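PDB 3P1T: putative histidinol-phosphate aminotransferase from Burkholderia pseudomallei, which probably catalyses the pyridoxal-phosphate-dependent transfer of an amino group from L-histidinol phosphate to 2-oxoglutarate in histidine biosynthesis. Local coordinates for residues 62-67 with 198-203; 72-77 with 222-227; 184-187 with 191-194; 178-183 with 245-250; 47-52 with 232-237. All coordinates share one frame; numbering follows the deposited sequence.

Contact 1 of 5, residues 62-67 with 198-203; sequences EHFSCP and KSYGLA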
# COMPACT_ATOMS: atom_id res chain seq x y z
N GLU A 62 -19.39 -5.53 -8.93
CA GLU A 62 -20.65 -4.99 -9.44
C GLU A 62 -20.37 -3.93 -10.48
O GLU A 62 -20.94 -3.97 -11.57
CB GLU A 62 -21.49 -4.41 -8.30
CG GLU A 62 -22.59 -5.32 -7.79
CD GLU A 62 -22.88 -5.25 -6.29
OE1 GLU A 62 -23.14 -4.14 -5.78
OE2 GLU A 62 -22.88 -6.32 -5.64
N HIS A 63 -19.48 -2.98 -10.14
CA HIS A 63 -19.12 -1.85 -10.98
C HIS A 63 -18.56 -2.32 -12.34
O HIS A 63 -19.00 -1.82 -13.37
CB HIS A 63 -18.10 -0.95 -10.25
CG HIS A 63 -17.81 0.34 -10.96
ND1 HIS A 63 -18.67 1.42 -10.88
CD2 HIS A 63 -16.76 0.68 -11.73
CE1 HIS A 63 -18.13 2.36 -11.62
NE2 HIS A 63 -16.98 1.97 -12.15
N PHE A 64 -17.62 -3.29 -12.34
CA PHE A 64 -16.98 -3.76 -13.56
C PHE A 64 -17.72 -4.95 -14.19
O PHE A 64 -17.31 -5.43 -15.26
CB PHE A 64 -15.53 -4.11 -13.28
CG PHE A 64 -14.71 -2.87 -13.00
CD1 PHE A 64 -14.29 -2.05 -14.03
CD2 PHE A 64 -14.35 -2.53 -11.70
CE1 PHE A 64 -13.53 -0.90 -13.77
CE2 PHE A 64 -13.59 -1.39 -11.45
CZ PHE A 64 -13.19 -0.58 -12.48
N SER A 65 -18.84 -5.38 -13.56
CA SER A 65 -19.73 -6.48 -13.99
C SER A 65 -18.92 -7.77 -14.29
O SER A 65 -19.04 -8.36 -15.36
CB SER A 65 -20.57 -6.07 -15.20
OG SER A 65 -21.44 -5.00 -14.89
N CYS A 66 -18.11 -8.19 -13.33
CA CYS A 66 -17.32 -9.41 -13.45
C CYS A 66 -17.30 -10.13 -12.11
O CYS A 66 -17.56 -9.47 -11.10
CB CYS A 66 -15.91 -9.09 -13.92
SG CYS A 66 -14.89 -8.28 -12.66
N PRO A 67 -16.94 -11.43 -12.02
CA PRO A 67 -16.87 -12.07 -10.70
C PRO A 67 -15.71 -11.53 -9.88
O PRO A 67 -14.68 -11.13 -10.44
CB PRO A 67 -16.68 -13.55 -11.03
CG PRO A 67 -16.93 -13.68 -12.49
CD PRO A 67 -16.57 -12.38 -13.09
N LYS A 198 -7.22 8.78 -12.66
CA LYS A 198 -7.55 9.83 -13.62
C LYS A 198 -9.03 10.18 -13.53
O LYS A 198 -9.41 10.91 -12.62
CB LYS A 198 -7.15 9.42 -15.06
CG LYS A 198 -5.75 8.79 -15.20
CD LYS A 198 -4.60 9.63 -14.60
CE LYS A 198 -3.28 8.90 -14.67
NZ LYS A 198 -2.27 9.58 -13.83
N SER A 199 -9.86 9.67 -14.45
CA SER A 199 -11.30 9.91 -14.52
C SER A 199 -12.01 9.79 -13.16
O SER A 199 -12.95 10.55 -12.92
CB SER A 199 -11.92 8.91 -15.48
OG SER A 199 -11.32 7.63 -15.36
N TYR A 200 -11.57 8.84 -12.28
CA TYR A 200 -12.18 8.59 -10.97
C TYR A 200 -11.69 9.59 -9.89
O TYR A 200 -12.31 9.67 -8.83
CB TYR A 200 -11.90 7.16 -10.50
CG TYR A 200 -12.69 6.11 -11.26
CD1 TYR A 200 -12.22 5.59 -12.46
CD2 TYR A 200 -13.91 5.63 -10.76
CE1 TYR A 200 -12.94 4.61 -13.15
CE2 TYR A 200 -14.64 4.65 -11.45
CZ TYR A 200 -14.15 4.14 -12.64
OH TYR A 200 -14.85 3.17 -13.32
N GLY A 201 -10.63 10.34 -10.19
CA GLY A 201 -10.07 11.37 -9.33
C GLY A 201 -9.44 10.95 -8.01
O GLY A 201 -9.42 11.73 -7.05
N LEU A 202 -8.84 9.74 -7.95
CA LEU A 202 -8.17 9.28 -6.73
C LEU A 202 -6.64 9.16 -6.92
O LEU A 202 -6.03 8.28 -6.31
CB LEU A 202 -8.75 7.93 -6.28
CG LEU A 202 -10.27 7.81 -6.11
CD1 LEU A 202 -10.63 6.45 -5.61
CD2 LEU A 202 -10.79 8.84 -5.15
N ALA A 203 -6.01 10.05 -7.72
CA ALA A 203 -4.57 10.03 -8.01
C ALA A 203 -3.70 9.97 -6.74
O ALA A 203 -2.69 9.26 -6.72
CB ALA A 203 -4.18 11.25 -8.83
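His63 and Tyr200 carry this contact through one polar bond between side chains that reach for each other from opposite directions. NE2 of His63 lies 2.7 Å from OH of Tyr200, with an angle of 156° at the hydrogen, and either group could be the donor. Each ring offers its edge: the hydroxyl lies near the imidazole plane, and NE2 lies near the plane of the phenol. A chi1 of -172° turns the His63 imidazole away from its own backbone N and toward Tyr200, and the two side chains bridge the 12.5 Å between the CA atoms of His63 and Tyr200.

The rings also meet as an aromatic pair, obliquely, with their planes 66° apart. Phe64 adds a peripheral touch, CZ to Tyr200 OH at 4.2 Å, while CD2 of His63 sits over the centre of the Phe64 ring.

Two backbone turns frame the bond. Ser65, with positive phi, closes helix 52-64 in a Schellman motif, and residues 198-201 form a type I beta turn. Two residues before Tyr200, Lys198 bonds to a bound tartrate and to Tyr48 of the second subunit, and the Lys-Ser-Tyr-Gly sequence at 198-201 is consistent with the loop that carries the cofactor-binding lysine in class I and II aminotransferases.

Contact 2 of 5, residues 72-77 with 222-227; sequences MLVRGI and RKQWFC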
# COMPACT_ATOMS: atom_id res chain seq x y z
N MSE A 72 -8.46 -8.17 -8.65
CA MSE A 72 -7.56 -7.93 -7.52
C MSE A 72 -7.34 -6.41 -7.35
O MSE A 72 -7.03 -5.73 -8.34
CB MSE A 72 -6.25 -8.66 -7.79
CG MSE A 72 -5.32 -8.70 -6.61
SE MSE A 72 -3.73 -9.75 -6.93
CE MSE A 72 -2.80 -8.59 -7.97
N LEU A 73 -7.58 -5.89 -6.12
CA LEU A 73 -7.39 -4.47 -5.78
C LEU A 73 -5.89 -4.27 -5.50
O LEU A 73 -5.32 -5.03 -4.71
CB LEU A 73 -8.29 -4.04 -4.60
CG LEU A 73 -8.18 -2.58 -4.08
CD1 LEU A 73 -8.51 -1.55 -5.16
CD2 LEU A 73 -9.09 -2.36 -2.91
N VAL A 74 -5.25 -3.31 -6.19
CA VAL A 74 -3.80 -3.14 -6.08
C VAL A 74 -3.39 -1.68 -5.83
O VAL A 74 -4.14 -0.75 -6.15
CB VAL A 74 -3.08 -3.66 -7.36
CG1 VAL A 74 -3.17 -5.17 -7.48
CG2 VAL A 74 -3.60 -2.99 -8.63
N ARG A 75 -2.17 -1.51 -5.30
CA ARG A 75 -1.55 -0.21 -5.08
C ARG A 75 -0.92 0.28 -6.41
O ARG A 75 0.33 0.33 -6.54
CB ARG A 75 -0.50 -0.31 -3.97
CG ARG A 75 -0.15 1.02 -3.33
CD ARG A 75 -0.89 1.11 -2.03
NE ARG A 75 -1.91 2.14 -2.04
CZ ARG A 75 -2.81 2.31 -1.09
NH1 ARG A 75 -2.86 1.48 -0.05
NH2 ARG A 75 -3.70 3.28 -1.18
N GLY A 76 -1.79 0.57 -7.39
CA GLY A 76 -1.40 1.07 -8.70
C GLY A 76 -0.73 0.07 -9.61
O GLY A 76 -0.65 -1.13 -9.32
N ILE A 77 -0.23 0.59 -10.74
CA ILE A 77 0.41 -0.20 -11.78
C ILE A 77 1.73 -0.82 -11.25
O ILE A 77 2.07 -1.91 -11.70
CB ILE A 77 0.60 0.65 -13.09
CG1 ILE A 77 1.05 -0.20 -14.31
CG2 ILE A 77 1.46 1.87 -12.89
CD1 ILE A 77 0.22 -1.44 -14.66
N ARG A 222 -2.97 -14.27 -2.60
CA ARG A 222 -2.27 -15.01 -1.53
C ARG A 222 -0.93 -14.33 -1.15
O ARG A 222 -0.51 -14.41 0.00
CB ARG A 222 -2.01 -16.47 -1.98
CG ARG A 222 -2.86 -17.51 -1.28
CD ARG A 222 -2.59 -18.93 -1.78
NE ARG A 222 -3.41 -19.27 -2.94
CZ ARG A 222 -2.95 -19.81 -4.07
NH1 ARG A 222 -1.64 -20.05 -4.22
NH2 ARG A 222 -3.77 -20.09 -5.07
N LYS A 223 -0.29 -13.65 -2.11
CA LYS A 223 1.00 -13.01 -1.86
C LYS A 223 0.84 -11.55 -1.41
O LYS A 223 1.80 -10.97 -0.90
CB LYS A 223 1.92 -13.11 -3.10
CG LYS A 223 2.38 -14.55 -3.33
CD LYS A 223 3.24 -14.74 -4.53
CE LYS A 223 3.62 -16.19 -4.65
NZ LYS A 223 4.63 -16.39 -5.72
N GLN A 224 -0.37 -10.98 -1.52
CA GLN A 224 -0.62 -9.59 -1.12
C GLN A 224 -0.49 -9.42 0.38
O GLN A 224 -0.60 -10.39 1.15
CB GLN A 224 -1.98 -9.10 -1.59
CG GLN A 224 -2.09 -8.91 -3.09
CD GLN A 224 -3.38 -8.21 -3.45
OE1 GLN A 224 -4.48 -8.79 -3.37
NE2 GLN A 224 -3.27 -6.93 -3.79
N TRP A 225 -0.19 -8.20 0.80
CA TRP A 225 0.01 -7.89 2.20
C TRP A 225 -1.31 -7.81 2.91
O TRP A 225 -2.32 -7.48 2.30
CB TRP A 225 0.77 -6.58 2.34
CG TRP A 225 2.12 -6.56 1.67
CD1 TRP A 225 3.01 -7.59 1.62
CD2 TRP A 225 2.78 -5.41 1.12
NE1 TRP A 225 4.16 -7.18 0.98
CE2 TRP A 225 4.05 -5.84 0.68
CE3 TRP A 225 2.40 -4.07 0.89
CZ2 TRP A 225 4.95 -4.97 0.05
CZ3 TRP A 225 3.30 -3.20 0.28
CH2 TRP A 225 4.55 -3.66 -0.14
N PHE A 226 -1.29 -8.11 4.22
CA PHE A 226 -2.48 -8.00 5.04
C PHE A 226 -2.88 -6.52 5.14
O PHE A 226 -2.01 -5.67 5.38
CB PHE A 226 -2.24 -8.63 6.42
CG PHE A 226 -3.32 -8.31 7.43
CD1 PHE A 226 -4.60 -8.86 7.30
CD2 PHE A 226 -3.09 -7.43 8.47
CE1 PHE A 226 -5.61 -8.53 8.20
CE2 PHE A 226 -4.10 -7.12 9.38
CZ PHE A 226 -5.35 -7.66 9.23
N CYS A 227 -4.19 -6.21 4.91
CA CYS A 227 -4.75 -4.86 4.99
C CYS A 227 -3.95 -3.92 4.06
O CYS A 227 -3.54 -2.80 4.44
CB CYS A 227 -4.77 -4.38 6.45
SG CYS A 227 -5.59 -2.78 6.73
O HOH W 1 -7.20 -7.78 -4.06
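The side-chain amide of Gln224 addresses both polar backbone atoms of Leu73, one directly and one through water, much as a neighbouring strand might. Leu73 belongs to strand 71-74, an outermost strand of the seven-stranded mixed sheet of this PLP-dependent fold; Gln224 comes from the loop between helices 214-221 and 231-241. NE2 of Gln224 donates to Leu73 O at 2.9 Å, nearly straight at 163°. The acceptor lies in the amide plane, and the donor is tilted 19° from the plane of the Leu73 carbonyl. At the other end of the amide, OE1 of Gln224 accepts from a water at 3.0 Å, and that water in turn accepts from Leu73 N at 2.8 Å. Because both ends are engaged, and NE2 has a second acceptor in Glu79, the rotation of the amide is fixed. The side chain reaches the strand with CG anti to its own carbonyl carbon (chi1 -70°) and extended from there on.

Nearby, Trp225 stacks on Trp225 of the second subunit, so this loop also belongs to the dimer interface. Met72, a selenomethionine, packs against the Gln224 amide, the two side chains sliding past each other in opposite directions: CG of Met72 lies 3.3 Å from Gln224 OE1, and its SE atom 3.8 Å from Gln224 CD.

Contact 3 of 5, residues 184-187 with 191-194; sequences LAYG and LVFR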
# COMPACT_ATOMS: atom_id res chain seq x y z
N LEU A 184 -14.09 -5.70 -20.64
CA LEU A 184 -12.83 -6.05 -20.01
C LEU A 184 -12.37 -7.30 -20.73
O LEU A 184 -13.14 -8.26 -20.83
CB LEU A 184 -12.94 -6.25 -18.48
CG LEU A 184 -13.24 -5.05 -17.62
CD1 LEU A 184 -13.70 -5.50 -16.27
CD2 LEU A 184 -12.04 -4.14 -17.47
N ALA A 185 -11.18 -7.26 -21.34
CA ALA A 185 -10.66 -8.39 -22.09
C ALA A 185 -9.59 -9.11 -21.26
O ALA A 185 -8.50 -8.59 -21.07
CB ALA A 185 -10.09 -7.92 -23.43
N TYR A 186 -9.95 -10.27 -20.71
CA TYR A 186 -9.07 -11.09 -19.91
C TYR A 186 -9.43 -12.56 -20.15
O TYR A 186 -10.57 -12.87 -20.52
CB TYR A 186 -9.09 -10.71 -18.41
CG TYR A 186 -10.42 -10.93 -17.74
CD1 TYR A 186 -10.76 -12.17 -17.21
CD2 TYR A 186 -11.34 -9.90 -17.62
CE1 TYR A 186 -12.01 -12.40 -16.65
CE2 TYR A 186 -12.59 -10.11 -17.04
CZ TYR A 186 -12.92 -11.37 -16.56
OH TYR A 186 -14.15 -11.59 -15.99
N GLY A 187 -8.45 -13.44 -19.96
CA GLY A 187 -8.59 -14.87 -20.15
C GLY A 187 -7.34 -15.61 -19.73
O GLY A 187 -6.48 -15.04 -19.06
N LEU A 191 -4.52 -10.38 -19.27
CA LEU A 191 -4.93 -9.60 -18.11
C LEU A 191 -5.13 -8.13 -18.51
O LEU A 191 -4.55 -7.66 -19.49
CB LEU A 191 -3.91 -9.71 -16.95
CG LEU A 191 -3.76 -11.09 -16.32
CD1 LEU A 191 -2.54 -11.80 -16.88
CD2 LEU A 191 -3.60 -10.98 -14.83
N VAL A 192 -5.95 -7.40 -17.75
CA VAL A 192 -6.19 -5.99 -18.03
C VAL A 192 -6.12 -5.21 -16.68
O VAL A 192 -6.53 -5.73 -15.63
CB VAL A 192 -7.53 -5.75 -18.82
CG1 VAL A 192 -8.74 -6.40 -18.18
CG2 VAL A 192 -7.79 -4.28 -19.10
N PHE A 193 -5.51 -4.02 -16.71
CA PHE A 193 -5.41 -3.14 -15.55
C PHE A 193 -6.20 -1.84 -15.78
O PHE A 193 -6.10 -1.24 -16.84
CB PHE A 193 -3.94 -2.82 -15.23
CG PHE A 193 -3.73 -1.76 -14.17
CD1 PHE A 193 -3.75 -2.09 -12.82
CD2 PHE A 193 -3.50 -0.43 -14.53
CE1 PHE A 193 -3.57 -1.10 -11.84
CE2 PHE A 193 -3.33 0.56 -13.56
CZ PHE A 193 -3.33 0.21 -12.22
N ARG A 194 -6.97 -1.40 -14.76
CA ARG A 194 -7.71 -0.14 -14.73
C ARG A 194 -7.23 0.69 -13.53
O ARG A 194 -7.04 0.12 -12.45
CB ARG A 194 -9.23 -0.36 -14.66
CG ARG A 194 -9.83 -1.05 -15.88
CD ARG A 194 -9.94 -0.13 -17.06
NE ARG A 194 -10.46 -0.82 -18.24
CZ ARG A 194 -11.73 -0.84 -18.59
NH1 ARG A 194 -12.65 -0.23 -17.84
NH2 ARG A 194 -12.11 -1.47 -19.70
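Leu184 presses its CD2 methyl onto the guanidinium face of Arg194, while Ala185 and Tyr186 pack along Val192. Residues 184-187 belong to the loop that leads into strand 190-195, an interior strand of the large mixed sheet, and they double back beside it without any hydrogen bond across. The CA atoms of Tyr186 and Leu191 are 4.8 Å apart.

The apolar contacts converge on CG1 of Val192. This methyl approaches Leu184 CD2 at 4.1 Å and Tyr186 CB at 4.3 Å, and it also lies at the edge of the Tyr186 ring, near its plane. The chi1 of 52° that puts CG1 there aims the methyl at the 184-187 loop. Ala185 O comes within 3.6 Å of Val192 CG1, a van der Waals contact. Phe211 of the adjoining strand 208-211 touches Leu184, Tyr186, Val192 and Arg194, extending the cluster across the sheet.

A second kind of contact joins alkyl group and charge. Arg194 bends at chi2 (-75°), which turns its head back to lie against Leu184, while NH2 forms a salt bridge with Glu171. The cation is thus paired by its nitrogen and covered on one face by carbon: Leu184 CD2 sits 3.4 Å above the guanidinium plane, over its centre.

Contact 4 of 5, residues 178-183 with 245-250; sequences SFRARG and RAREAH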
# COMPACT_ATOMS: atom_id res chain seq x y z
N SER A 178 -12.30 6.02 -27.42
CA SER A 178 -13.40 5.76 -28.35
C SER A 178 -13.87 4.31 -28.22
O SER A 178 -14.81 3.92 -28.91
CB SER A 178 -12.95 6.04 -29.78
OG SER A 178 -12.28 7.29 -29.89
N PHE A 179 -13.22 3.51 -27.36
CA PHE A 179 -13.53 2.10 -27.20
C PHE A 179 -13.96 1.76 -25.75
O PHE A 179 -13.70 0.66 -25.27
CB PHE A 179 -12.33 1.23 -27.65
CG PHE A 179 -10.97 1.51 -27.03
CD1 PHE A 179 -10.55 0.83 -25.89
CD2 PHE A 179 -10.07 2.38 -27.65
CE1 PHE A 179 -9.28 1.04 -25.36
CE2 PHE A 179 -8.80 2.59 -27.10
CZ PHE A 179 -8.42 1.92 -25.96
N ARG A 180 -14.70 2.67 -25.10
CA ARG A 180 -15.21 2.44 -23.75
C ARG A 180 -16.27 1.34 -23.72
O ARG A 180 -16.37 0.62 -22.73
CB ARG A 180 -15.82 3.72 -23.16
CG ARG A 180 -14.80 4.80 -22.84
CD ARG A 180 -15.48 6.00 -22.21
NE ARG A 180 -16.01 5.69 -20.88
CZ ARG A 180 -16.93 6.41 -20.24
NH1 ARG A 180 -17.47 7.47 -20.82
NH2 ARG A 180 -17.33 6.05 -19.03
N ALA A 181 -17.05 1.19 -24.82
CA ALA A 181 -18.12 0.18 -24.95
C ALA A 181 -17.56 -1.26 -24.89
O ALA A 181 -18.20 -2.15 -24.34
CB ALA A 181 -18.87 0.39 -26.26
N ARG A 182 -16.37 -1.46 -25.47
CA ARG A 182 -15.62 -2.72 -25.51
C ARG A 182 -15.38 -3.23 -24.07
O ARG A 182 -14.91 -2.45 -23.23
CB ARG A 182 -14.29 -2.42 -26.24
CG ARG A 182 -13.41 -3.63 -26.45
CD ARG A 182 -11.97 -3.24 -26.63
NE ARG A 182 -11.71 -2.61 -27.93
CZ ARG A 182 -10.51 -2.19 -28.30
NH1 ARG A 182 -9.47 -2.30 -27.48
NH2 ARG A 182 -10.34 -1.65 -29.50
N GLY A 183 -15.71 -4.48 -23.79
CA GLY A 183 -15.57 -4.99 -22.43
C GLY A 183 -14.16 -5.09 -21.84
O GLY A 183 -13.18 -4.58 -22.40
N ARG A 245 -22.23 10.39 -12.37
CA ARG A 245 -22.68 11.67 -12.89
C ARG A 245 -21.48 12.63 -13.08
O ARG A 245 -21.28 13.12 -14.20
CB ARG A 245 -23.76 12.27 -11.96
CG ARG A 245 -24.50 13.52 -12.48
CD ARG A 245 -25.59 13.96 -11.51
N ALA A 246 -20.66 12.82 -12.03
CA ALA A 246 -19.47 13.69 -12.04
C ALA A 246 -18.38 13.16 -12.98
O ALA A 246 -17.72 13.94 -13.67
CB ALA A 246 -18.91 13.84 -10.64
N ARG A 247 -18.18 11.84 -12.99
CA ARG A 247 -17.17 11.17 -13.79
C ARG A 247 -17.49 11.34 -15.27
O ARG A 247 -16.60 11.69 -16.03
CB ARG A 247 -17.10 9.70 -13.39
CG ARG A 247 -15.87 8.98 -13.90
CD ARG A 247 -15.81 7.56 -13.37
NE ARG A 247 -15.59 6.62 -14.46
CZ ARG A 247 -16.48 5.73 -14.87
NH1 ARG A 247 -17.63 5.59 -14.24
NH2 ARG A 247 -16.20 4.92 -15.89
N GLU A 248 -18.77 11.16 -15.67
CA GLU A 248 -19.20 11.32 -17.07
C GLU A 248 -19.11 12.78 -17.53
O GLU A 248 -18.79 13.02 -18.70
CB GLU A 248 -20.63 10.81 -17.30
CG GLU A 248 -20.75 9.29 -17.32
CD GLU A 248 -20.03 8.52 -18.41
OE1 GLU A 248 -19.62 9.13 -19.43
OE2 GLU A 248 -19.92 7.29 -18.27
N ALA A 249 -19.37 13.74 -16.62
CA ALA A 249 -19.28 15.17 -16.90
C ALA A 249 -17.80 15.58 -17.13
O ALA A 249 -17.51 16.38 -18.02
CB ALA A 249 -19.90 15.98 -15.77
N HIS A 250 -16.88 14.97 -16.35
CA HIS A 250 -15.44 15.21 -16.46
C HIS A 250 -14.92 14.64 -17.79
O HIS A 250 -14.12 15.29 -18.45
CB HIS A 250 -14.69 14.60 -15.25
CG HIS A 250 -13.26 14.30 -15.52
ND1 HIS A 250 -12.32 15.31 -15.62
CD2 HIS A 250 -12.64 13.12 -15.73
CE1 HIS A 250 -11.16 14.71 -15.87
NE2 HIS A 250 -11.31 13.39 -15.96
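Arg180 and Glu248 meet head-on, the guanidinium and carboxylate arriving from opposite directions with their planes 27° apart. The grip is end-on and twofold: NH1 of Arg180 donates to Glu248 OE1 at 3.1 Å, and NH2 donates to OE2 at 3.0 Å, together a bidentate salt bridge. The two bonds differ in geometry. The NH1 bond is almost straight, at 177°, lies in the guanidinium plane and meets OE1 on its syn side. The NH2 bond is the more tilted of the two: it is less straight, leaves the guanidinium plane slightly and reaches OE2 from above the carboxylate plane. Glu248 is bent at chi2, and its carboxylate meets the edge of the Arg180 guanidinium.

The bridge ties the loop between strands 166-170 and 190-195 of the large sheet to the early turns of helix 244-267, two parts of the fold whose backbones stay 11.8 Å apart between the CA atoms of Arg180 and Glu248.

Arg247 slides past Arg180 in the opposite direction, its guanidinium plane turned 81° from that of Arg180, with NH2 of Arg247 3.5 Å from NH2 of Arg180. Its charge is met by Asp244 at NH1 and by Asp175 at NE, and Asp175 also makes a long, weak ion pair with NE of Arg180.

Contact 5 of 5, residues 47-52 with 232-237; sequences RYPFDA and LDLHAL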
# COMPACT_ATOMS: atom_id res chain seq x y z
N ARG A 47 -9.45 0.78 13.96
CA ARG A 47 -9.90 -0.60 13.80
C ARG A 47 -9.57 -1.14 12.45
O ARG A 47 -9.67 -0.40 11.46
CB ARG A 47 -11.44 -0.71 13.98
CG ARG A 47 -12.01 -0.20 15.29
CD ARG A 47 -11.76 -1.11 16.49
NE ARG A 47 -12.35 -0.54 17.72
CZ ARG A 47 -12.25 -1.08 18.93
NH1 ARG A 47 -11.59 -2.22 19.10
NH2 ARG A 47 -12.81 -0.49 19.97
N TYR A 48 -9.29 -2.46 12.37
CA TYR A 48 -9.04 -3.13 11.09
C TYR A 48 -10.35 -3.12 10.24
O TYR A 48 -11.44 -3.35 10.80
CB TYR A 48 -8.51 -4.55 11.30
CG TYR A 48 -7.12 -4.59 11.92
CD1 TYR A 48 -5.99 -4.30 11.17
CD2 TYR A 48 -6.95 -4.97 13.25
CE1 TYR A 48 -4.71 -4.35 11.74
CE2 TYR A 48 -5.67 -5.03 13.83
CZ TYR A 48 -4.56 -4.71 13.07
OH TYR A 48 -3.30 -4.76 13.61
N PRO A 49 -10.29 -2.78 8.93
CA PRO A 49 -11.54 -2.68 8.13
C PRO A 49 -12.05 -4.05 7.67
O PRO A 49 -12.18 -4.31 6.47
CB PRO A 49 -11.11 -1.80 6.95
CG PRO A 49 -9.66 -2.10 6.78
CD PRO A 49 -9.10 -2.46 8.12
N PHE A 50 -12.36 -4.93 8.65
CA PHE A 50 -12.77 -6.31 8.40
C PHE A 50 -14.11 -6.40 7.67
O PHE A 50 -14.30 -7.35 6.92
CB PHE A 50 -12.84 -7.14 9.69
CG PHE A 50 -11.49 -7.48 10.31
CD1 PHE A 50 -10.49 -8.10 9.56
CD2 PHE A 50 -11.26 -7.27 11.67
CE1 PHE A 50 -9.25 -8.42 10.13
CE2 PHE A 50 -10.03 -7.62 12.25
CZ PHE A 50 -9.03 -8.19 11.48
N ASP A 51 -15.01 -5.43 7.85
CA ASP A 51 -16.29 -5.48 7.15
C ASP A 51 -16.23 -4.68 5.84
O ASP A 51 -16.85 -5.09 4.85
CB ASP A 51 -17.42 -4.97 8.06
CG ASP A 51 -17.70 -5.87 9.26
OD1 ASP A 51 -17.92 -7.10 9.05
OD2 ASP A 51 -17.75 -5.35 10.40
N ALA A 52 -15.46 -3.57 5.82
CA ALA A 52 -15.33 -2.70 4.66
C ALA A 52 -14.56 -3.36 3.48
O ALA A 52 -14.95 -3.13 2.34
CB ALA A 52 -14.65 -1.41 5.07
N LEU A 232 -9.43 4.28 5.09
CA LEU A 232 -9.67 5.58 4.44
C LEU A 232 -9.73 5.43 2.91
O LEU A 232 -10.67 5.93 2.28
CB LEU A 232 -8.59 6.63 4.82
CG LEU A 232 -8.51 7.03 6.29
CD1 LEU A 232 -7.31 7.92 6.53
CD2 LEU A 232 -9.81 7.69 6.75
N ASP A 233 -8.76 4.69 2.31
CA ASP A 233 -8.72 4.49 0.86
C ASP A 233 -9.92 3.65 0.40
O ASP A 233 -10.50 3.96 -0.64
CB ASP A 233 -7.40 3.85 0.44
CG ASP A 233 -6.15 4.69 0.69
OD1 ASP A 233 -6.27 5.92 0.81
OD2 ASP A 233 -5.06 4.11 0.77
N LEU A 234 -10.31 2.63 1.18
CA LEU A 234 -11.46 1.77 0.87
C LEU A 234 -12.78 2.57 0.85
O LEU A 234 -13.54 2.42 -0.11
CB LEU A 234 -11.60 0.61 1.86
CG LEU A 234 -10.59 -0.54 1.77
CD1 LEU A 234 -10.74 -1.44 2.95
CD2 LEU A 234 -10.76 -1.34 0.51
N HIS A 235 -13.05 3.43 1.86
CA HIS A 235 -14.28 4.24 1.86
C HIS A 235 -14.24 5.31 0.77
O HIS A 235 -15.29 5.66 0.24
CB HIS A 235 -14.53 4.89 3.22
CG HIS A 235 -15.00 3.88 4.23
ND1 HIS A 235 -14.11 3.07 4.91
CD2 HIS A 235 -16.26 3.51 4.56
CE1 HIS A 235 -14.85 2.27 5.65
NE2 HIS A 235 -16.15 2.49 5.47
N ALA A 236 -13.04 5.77 0.40
CA ALA A 236 -12.87 6.74 -0.67
C ALA A 236 -13.24 6.10 -2.01
O ALA A 236 -14.15 6.60 -2.71
CB ALA A 236 -11.44 7.25 -0.69
N LEU A 237 -12.62 4.94 -2.32
CA LEU A 237 -12.85 4.17 -3.54
C LEU A 237 -14.33 3.81 -3.67
O LEU A 237 -14.91 4.01 -4.75
CB LEU A 237 -11.99 2.90 -3.56
CG LEU A 237 -12.20 1.97 -4.75
CD1 LEU A 237 -11.88 2.65 -6.05
CD2 LEU A 237 -11.38 0.73 -4.61
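This is an apolar contact, in which the turn leading into helix 52-64 packs against one side of helix 231-241 near the dimer interface. No hydrogen bond crosses it. Methyl CD1 of Leu234 does most of the touching: it lies 4.0 Å from Pro49 CG and equally far from Pro49 CB, the leucine crossing the pyrrolidine ring at about a right angle, and 4.4 Å from Ala52 CB. Pro49 is the centre of an inverse gamma turn, and Ala52 opens the helix; CB of both residues points toward helix 231-241.

His235 approaches Ala52 from beside Leu234, its CE1 at 3.7 Å from Ala52 CB and the ring oblique to that methyl. Its ND1 is bonded to Thr231 O, one turn back on its own helix, which helps fix the ring's rotation with CE1 as its nearest atom to Ala52. With no polar bond across it, the contact probably rests on burial of nonpolar surface and van der Waals contact.

In order of their first segments the contacts run 5 (47-52), 1 (62-67), 2 (72-77), 4 (178-183) and 3 (184-187). Contacts 1 and 2 cross along the chain, and contact 3 lies within the spans of all the others. Contacts 2 and 3 reach the same seven-stranded sheet, centres 17 Å apart, where Phe193 packs on Val74 and Ile77. Contacts 1 and 5 share helix 52-64. Contacts 1 and 4, centres 11 Å apart, touch through Arg247 and Tyr200, while a salt bridge from Arg75 to Asp233 joins contacts 2 and 5. Contacts 1, 2 and 5 reach the second subunit, so the contacts run from the central sheet through its helices to the subunit interface.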